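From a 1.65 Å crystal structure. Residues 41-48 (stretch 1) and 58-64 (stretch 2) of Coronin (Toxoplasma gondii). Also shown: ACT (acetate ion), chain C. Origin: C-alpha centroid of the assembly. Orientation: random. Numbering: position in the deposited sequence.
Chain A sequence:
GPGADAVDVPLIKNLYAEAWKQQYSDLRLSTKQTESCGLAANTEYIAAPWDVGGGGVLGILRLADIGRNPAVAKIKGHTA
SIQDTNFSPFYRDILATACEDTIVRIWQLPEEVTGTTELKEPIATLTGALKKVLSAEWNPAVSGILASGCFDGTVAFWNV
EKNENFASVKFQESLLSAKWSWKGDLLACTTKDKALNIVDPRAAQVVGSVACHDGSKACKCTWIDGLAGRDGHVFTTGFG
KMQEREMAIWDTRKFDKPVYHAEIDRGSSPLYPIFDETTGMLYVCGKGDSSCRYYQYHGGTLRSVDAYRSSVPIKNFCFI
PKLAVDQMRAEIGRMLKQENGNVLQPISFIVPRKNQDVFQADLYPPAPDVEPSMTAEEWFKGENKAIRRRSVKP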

ATOM      1  N   ALA A  41      -2.071   0.563   8.146  1.00 21.82           N
ATOM      2  CA  ALA A  41      -1.640   1.340   9.297  1.00 23.38           C
ATOM      3  C   ALA A  41      -1.431   2.787   8.894  1.00 27.87           C
ATOM      4  O   ALA A  41      -1.058   3.072   7.755  1.00 26.19           O
ATOM      5  N   ASN A  42      -1.700   3.703   9.817  1.00 22.51           N
ATOM      6  CA  ASN A  42      -1.277   5.083   9.642  1.00 23.65           C
ATOM      7  C   ASN A  42      -0.361   5.433  10.815  1.00 23.40           C
ATOM      8  O   ASN A  42       0.258   4.539  11.388  1.00 24.68           O
ATOM      9  N   THR A  43      -0.236   6.705  11.169  1.00 26.95           N
ATOM     10  CA  THR A  43       0.732   7.068  12.198  1.00 32.06           C
ATOM     11  C   THR A  43       0.255   6.696  13.599  1.00 31.06           C
ATOM     12  O   THR A  43       1.041   6.737  14.540  1.00 27.05           O
ATOM     13  N   GLU A  44      -1.018   6.319  13.727  1.00 24.45           N
ATOM     14  CA  GLU A  44      -1.634   6.091  15.037  1.00 28.81           C
ATOM     15  C   GLU A  44      -2.224   4.691  15.187  1.00 26.87           C
ATOM     16  O   GLU A  44      -2.138   4.094  16.264  1.00 25.45           O
ATOM     17  N   TYR A  45      -2.820   4.176  14.115  1.00 26.62           N
ATOM     18  CA  TYR A  45      -3.625   2.956  14.189  1.00 25.18           C
ATOM     19  C   TYR A  45      -3.152   1.852  13.255  1.00 27.20           C
ATOM     20  O   TYR A  45      -2.499   2.101  12.243  1.00 25.93           O
ATOM     21  N   ILE A  46      -3.519   0.629  13.615  1.00 23.59           N
ATOM     22  CA  ILE A  46      -3.372  -0.536  12.760  1.00 23.16           C
ATOM     23  C   ILE A  46      -4.769  -1.080  12.480  1.00 26.14           C
ATOM     24  O   ILE A  46      -5.568  -1.206  13.403  1.00 29.51           O
ATOM     25  N   ALA A  47      -5.060  -1.400  11.223  1.00 24.63           N
ATOM     26  CA  ALA A  47      -6.308  -2.073  10.876  1.00 24.37           C
ATOM     27  C   ALA A  47      -6.001  -3.510  10.487  1.00 24.99           C
ATOM     28  O   ALA A  47      -5.117  -3.758   9.668  1.00 25.19           O
ATOM     29  N   ALA A  48      -6.727  -4.455  11.074  1.00 25.87           N
ATOM     30  CA  ALA A  48      -6.559  -5.866  10.741  1.00 31.27           C
ATOM     31  C   ALA A  48      -7.914  -6.579  10.716  1.00 33.97           C
ATOM     32  O   ALA A  48      -8.616  -6.601  11.727  1.00 32.44           O
ATOM     33  N   LEU A  58     -13.318  -5.274  11.106  1.00 29.61           N
ATOM     34  CA  LEU A  58     -11.972  -4.746  11.187  1.00 31.16           C
ATOM     35  C   LEU A  58     -11.615  -4.510  12.646  1.00 32.34           C
ATOM     36  O   LEU A  58     -12.362  -3.855  13.372  1.00 32.49           O
ATOM     37  N   GLY A  59     -10.491  -5.070  13.081  1.00 35.33           N
ATOM     38  CA  GLY A  59      -9.931  -4.730  14.373  1.00 35.59           C
ATOM     39  C   GLY A  59      -9.088  -3.481  14.214  1.00 29.17           C
ATOM     40  O   GLY A  59      -8.331  -3.367  13.249  1.00 30.87           O
ATOM     41  N   ILE A  60      -9.236  -2.541  15.144  1.00 35.44           N
ATOM     42  CA  ILE A  60      -8.456  -1.309  15.135  1.00 32.51           C
ATOM     43  C   ILE A  60      -7.614  -1.223  16.406  1.00 36.30           C
ATOM     44  O   ILE A  60      -8.143  -1.100  17.517  1.00 31.82           O
ATOM     45  N   LEU A  61      -6.299  -1.307  16.221  1.00 33.32           N
ATOM     46  CA  LEU A  61      -5.336  -1.262  17.315  1.00 37.09           C
ATOM     47  C   LEU A  61      -4.586   0.054  17.276  1.00 27.73           C
ATOM     48  O   LEU A  61      -4.421   0.639  16.207  1.00 25.09           O
ATOM     49  N   ARG A  62      -4.117   0.515  18.427  1.00 25.56           N
ATOM     50  CA  ARG A  62      -3.193   1.640  18.444  1.00 27.45           C
ATOM     51  C   ARG A  62      -1.776   1.123  18.235  1.00 28.06           C
ATOM     52  O   ARG A  62      -1.339   0.190  18.906  1.00 29.79           O
ATOM     53  N   LEU A  63      -1.072   1.735  17.285  1.00 26.71           N
ATOM     54  CA  LEU A  63       0.298   1.364  16.952  1.00 30.32           C
ATOM     55  C   LEU A  63       1.197   1.351  18.190  1.00 37.41           C
ATOM     56  O   LEU A  63       2.049   0.477  18.344  1.00 27.71           O
ATOM     57  N   ALA A  64       0.979   2.309  19.086  1.00 31.71           N
ATOM     58  CA  ALA A  64       1.823   2.468  20.262  1.00 31.14           C
ATOM     59  C   ALA A  64       1.558   1.412  21.337  1.00 34.66           C
ATOM     60  O   ALA A  64       2.435   1.116  22.154  1.00 37.34           O
TER

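The two stretches pair as antiparallel strands, their N-to-C directions 156° apart, and the backbone ladder fixes where each side chain starts. Ile 46 and Leu 61 form a hydrogen-bonded pair (Ile 46 N to Leu 61 O 2.7 Å, Leu 61 N to Ile 46 O 2.9 Å), as do Ala 48 and Gly 59 (Ala 48 N to Gly 59 O 2.9 Å, Gly 59 N to Ala 48 O 2.8 Å). Alternation then places Ile 46, Leu 61 and Ala 48 on one face, and Ala 47 and Ile 60 on the other.

On the first face, Ile 46 is m at chi1 and t at chi2 (164°). Its CB lies 4.3 Å from Leu 61 CB, and with chi2 t its CD1 sits 3.8 Å from Leu 63 CD1. Leu 63 is t,p; its other methyl, CD2, lies 3.8 Å from Thr 43 O, so the fork of this leucine spans the turn before the strand as well as Ile 46. Leu 61 is m,p and meets the Ile 46 side chain through CB, its two methyls lying farther off. Gly 59 adds no side chain beside Ala 48.

The opposite face is built around the small Ala 47. Its CB is 3.8 Å from both Ile 60 CD1 and Leu 58 CD2. Ile 60 is m,m, and with chi2 at -64° the end of the side chain comes nearer to stretch 1, CD1 reaching Ala 47 CB; Leu 58, t,p, starts sideways but its end also draws near. The Tyr 45 ring (chi1 m, chi2 -63°) has CD1 4.2 Å from Ile 60 CG2, and its edge meets the aliphatic part of Arg 62, with CE1 4.1 Å from Arg 62 CG.

Glu 44 points away, and Arg 62 does so overall though its CB touches stretch 1, yet their ends meet. Glu 44 is t at chi1 and p at chi2; Arg 62 is m,t,p through chi3. These rotamers bring Glu 44 OE2 to the guanidinium edge, 3.1 Å from Arg 62 NH2 and 3.2 Å from Arg 62 NE, a salt bridge with two hydrogen bonds to a single oxygen.

Within stretch 1, Asn 42 adopts p, which turns OD1 back to accept from Glu 44 N (2.9 Å) and Tyr 45 N (2.7 Å), bracing the turn from within. Glu 44 O accepts from Leu 63 N at 2.8 Å and from water 1, whose O is 2.8 Å away and in turn accepts from Ala 64 N at 2.9 Å. Thr 43, also p, points away from stretch 2 and faces the acetate, probably from the crystallisation liquor: Thr 43 N donates to ACT OXT at 3.1 Å, and Thr 43 OG1 lies 2.9 Å from ACT O.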

ATOM      1  CB  ALA A  41      -0.355   0.756   9.893  1.00 23.91           C
ATOM      2  CB  ASN A  42      -2.480   6.033   9.498  1.00 21.16           C
ATOM      3  CG  ASN A  42      -3.366   6.110  10.738  1.00 22.58           C
ATOM      4  OD1 ASN A  42      -3.077   5.534  11.791  1.00 21.19           O
ATOM      5  ND2 ASN A  42      -4.459   6.853  10.608  1.00 23.43           N
ATOM      6  CB  THR A  43       1.055   8.571  12.175  1.00 29.91           C
ATOM      7  OG1 THR A  43      -0.143   9.333  12.362  1.00 28.61           O
ATOM      8  CG2 THR A  43       1.710   8.952  10.856  1.00 31.26           C
ATOM      9  CB  GLU A  44      -2.733   7.130  15.278  1.00 27.17           C
ATOM     10  CG  GLU A  44      -3.457   7.031  16.617  1.00 42.36           C
ATOM     11  CD  GLU A  44      -2.687   7.684  17.745  1.00 67.72           C
ATOM     12  OE1 GLU A  44      -1.526   8.089  17.522  1.00 58.44           O
ATOM     13  OE2 GLU A  44      -3.250   7.802  18.856  1.00 66.10           O
ATOM     14  CB  TYR A  45      -5.094   3.253  13.862  1.00 27.80           C
ATOM     15  CG  TYR A  45      -5.705   4.354  14.687  1.00 25.74           C
ATOM     16  CD1 TYR A  45      -5.829   4.224  16.059  1.00 28.11           C
ATOM     17  CD2 TYR A  45      -6.180   5.516  14.091  1.00 26.37           C
ATOM     18  CE1 TYR A  45      -6.379   5.225  16.824  1.00 34.29           C
ATOM     19  CE2 TYR A  45      -6.741   6.525  14.848  1.00 31.98           C
ATOM     20  CZ  TYR A  45      -6.833   6.372  16.219  1.00 36.07           C
ATOM     21  OH  TYR A  45      -7.385   7.357  17.001  1.00 36.46           O
ATOM     22  CB  ILE A  46      -2.520  -1.642  13.431  1.00 21.11           C
ATOM     23  CG1 ILE A  46      -1.120  -1.125  13.778  1.00 22.71           C
ATOM     24  CG2 ILE A  46      -2.430  -2.873  12.540  1.00 25.53           C
ATOM     25  CD1 ILE A  46      -0.373  -2.018  14.758  1.00 29.47           C
ATOM     26  CB  ALA A  47      -7.018  -1.349   9.741  1.00 28.86           C
ATOM     27  CB  ALA A  48      -5.624  -6.538  11.739  1.00 32.84           C
ATOM     28  CB  LEU A  58     -11.882  -3.446  10.396  1.00 49.90           C
ATOM     29  CG  LEU A  58     -10.560  -3.022   9.770  1.00 49.14           C
ATOM     30  CD1 LEU A  58     -10.024  -4.073   8.810  1.00 27.75           C
ATOM     31  CD2 LEU A  58     -10.777  -1.701   9.056  1.00 30.40           C
ATOM     32  CB  ILE A  60      -9.361  -0.054  15.002  1.00 28.58           C
ATOM     33  CG1 ILE A  60     -10.148  -0.090  13.691  1.00 32.08           C
ATOM     34  CG2 ILE A  60      -8.533   1.226  15.076  1.00 37.60           C
ATOM     35  CD1 ILE A  60      -9.292  -0.034  12.435  1.00 24.46           C
ATOM     36  CB  LEU A  61      -4.330  -2.411  17.211  1.00 33.17           C
ATOM     37  CG  LEU A  61      -4.791  -3.852  17.421  1.00 58.57           C
ATOM     38  CD1 LEU A  61      -5.703  -4.329  16.305  1.00 75.46           C
ATOM     39  CD2 LEU A  61      -3.569  -4.748  17.528  1.00 44.46           C
ATOM     40  CB  ARG A  62      -3.302   2.424  19.752  1.00 34.73           C
ATOM     41  CG  ARG A  62      -4.635   3.146  19.906  1.00 50.09           C
ATOM     42  CD  ARG A  62      -4.620   4.173  21.032  1.00 54.34           C
ATOM     43  NE  ARG A  62      -3.648   5.237  20.784  1.00 87.48           N
ATOM     44  CZ  ARG A  62      -2.468   5.355  21.391  1.00 84.32           C
ATOM     45  NH1 ARG A  62      -2.081   4.480  22.316  1.00 78.16           N
ATOM     46  NH2 ARG A  62      -1.667   6.365  21.077  1.00 56.17           N
ATOM     47  CB  LEU A  63       0.845   2.332  15.896  1.00 29.43           C
ATOM     48  CG  LEU A  63       2.224   2.074  15.299  1.00 35.21           C
ATOM     49  CD1 LEU A  63       2.256   0.771  14.543  1.00 25.57           C
ATOM     50  CD2 LEU A  63       2.606   3.225  14.387  1.00 33.08           C
ATOM     51  CB  ALA A  64       1.633   3.857  20.844  1.00 31.58           C
TER
HETATM   52  C   ACT C 402      -1.974  10.195   9.657  1.00 33.39           C
HETATM   53  O   ACT C 402      -1.884  10.887  10.692  1.00 39.63           O
HETATM   54  OXT ACT C 402      -1.337   9.122   9.658  1.00 35.31           O
HETATM   55  CH3 ACT C 402      -2.794  10.632   8.481  1.00 29.78           C
HETATM   56  O   HOH W   1      -0.557   4.705  18.442  1.00 28.51           O